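Local structure of hydroalkoxylation enzyme phnH (Penicillium herquei, 6JJT) at residues Y42-D46 and A47-A51. The protein catalyses an enantioselective hydroalkoxylation that closes a ring to give (2'R)-atrovenetin during phenalenone biosynthesis. Residues are numbered along the deposited sequence; the frame is centred on the assembly and turned at random.
Sequences YDQSD and AQIKA
The phenol ring of Tyr42 leans across to Lys50, its CZ lying 3.5 Å from Lys50 CB, while the lysine's carbonyl O sits over one face, near the ring's border rather than its centre. A chi1 of 59° tucks the ring over its own backbone and toward the neighbouring strand, and a water joins Tyr42 OH (2.6 Å) to Ala51 O. Asp43 runs alongside the extended Lys50 chain, pointing the same way; Asp43 OD2 and Lys50 NZ remain 4.1 Å apart, too far for a salt bridge. Tyr42 and Asp43 share Lys50 as partner, making a classic beta bulge in the hairpin of strands 26-44 and 48-61, the first two of the closed antiparallel barrel. Lys50 O takes a bond from Tyr42 N (2.9 Å) and a weak one from Asp43 N; Lys50 N donates back to Asp43 O at 2.8 Å. On the sheet face opposite Asp43 and Lys50, Ile49 CD1 packs 3.4 Å from Gln44 CG. Toward the turn, Ser45 N donates to Gln48 O (3.0 Å). A second water lies within bonding reach of Asp43 OD1, Ser45 OG and Gln48 O and accepts from Gln48 NE2 (3.0 Å). Gln48 OE1 accepts from Gln48 NE2 of a neighbouring subunit.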
# COMPACT_ATOMS: atom_id res chain seq x y z
N TYR D 42 12.88 -2.00 13.50
CA TYR D 42 13.88 -2.05 12.44
C TYR D 42 14.47 -0.67 12.09
O TYR D 42 15.53 -0.60 11.50
CB TYR D 42 13.34 -2.75 11.19
CG TYR D 42 12.11 -2.12 10.57
CD1 TYR D 42 10.83 -2.46 10.96
CD2 TYR D 42 12.27 -1.11 9.63
CE1 TYR D 42 9.73 -1.84 10.39
CE2 TYR D 42 11.17 -0.45 9.07
CZ TYR D 42 9.91 -0.82 9.47
OH TYR D 42 8.79 -0.22 8.93
N ASP D 43 13.79 0.41 12.48
CA ASP D 43 14.27 1.72 12.08
C ASP D 43 13.97 2.71 13.20
O ASP D 43 12.82 3.12 13.36
CB ASP D 43 13.66 2.17 10.74
CG ASP D 43 14.27 3.42 10.09
OD1 ASP D 43 14.86 4.20 10.85
OD2 ASP D 43 14.10 3.55 8.82
N GLN D 44 15.01 3.07 13.94
CA GLN D 44 14.88 4.13 14.94
C GLN D 44 15.76 5.32 14.51
O GLN D 44 16.93 5.13 14.20
CB GLN D 44 15.25 3.48 16.28
CG GLN D 44 15.55 4.47 17.39
CD GLN D 44 15.63 3.71 18.69
OE1 GLN D 44 15.94 2.51 18.72
NE2 GLN D 44 15.37 4.41 19.78
N SER D 45 15.20 6.54 14.45
CA SER D 45 15.92 7.75 14.08
C SER D 45 15.23 8.90 14.81
O SER D 45 14.19 8.68 15.44
CB SER D 45 15.81 8.00 12.59
OG SER D 45 14.45 8.33 12.31
N ASP D 46 15.76 10.13 14.68
CA ASP D 46 15.15 11.21 15.45
C ASP D 46 13.69 11.40 15.05
O ASP D 46 12.86 11.73 15.89
CB ASP D 46 15.87 12.57 15.36
CG ASP D 46 15.48 13.50 16.50
OD1 ASP D 46 15.90 13.22 17.66
OD2 ASP D 46 14.74 14.48 16.24
N ALA D 47 13.40 11.22 13.75
CA ALA D 47 12.08 11.49 13.19
C ALA D 47 11.01 10.47 13.62
O ALA D 47 9.85 10.88 13.75
CB ALA D 47 12.20 11.54 11.68
N GLN D 48 11.38 9.16 13.75
CA GLN D 48 10.40 8.14 14.08
C GLN D 48 11.01 6.78 14.44
O GLN D 48 12.18 6.54 14.14
CB GLN D 48 9.43 7.95 12.91
CG GLN D 48 10.05 7.31 11.68
CD GLN D 48 10.50 8.34 10.68
OE1 GLN D 48 9.82 9.35 10.46
NE2 GLN D 48 11.63 8.10 10.02
N ILE D 49 10.21 5.92 15.13
CA ILE D 49 10.46 4.51 15.47
C ILE D 49 9.51 3.57 14.72
O ILE D 49 8.30 3.59 14.93
CB ILE D 49 10.29 4.20 16.97
CG1 ILE D 49 11.27 5.04 17.77
CG2 ILE D 49 10.42 2.71 17.26
CD1 ILE D 49 12.36 5.47 16.86
N LYS D 50 10.08 2.64 13.92
CA LYS D 50 9.32 1.79 12.99
C LYS D 50 9.49 0.32 13.40
O LYS D 50 10.65 -0.11 13.63
CB LYS D 50 9.74 1.99 11.53
CG LYS D 50 9.63 3.45 11.05
CD LYS D 50 9.88 3.46 9.56
CE LYS D 50 10.27 4.83 9.04
NZ LYS D 50 10.42 4.73 7.56
N ALA D 51 8.39 -0.44 13.50
CA ALA D 51 8.43 -1.82 13.96
C ALA D 51 7.51 -2.69 13.14
O ALA D 51 6.52 -2.24 12.52
CB ALA D 51 8.00 -1.87 15.41
O HOH W 1 6.62 -0.19 10.29
O HOH W 2 13.19 5.99 11.50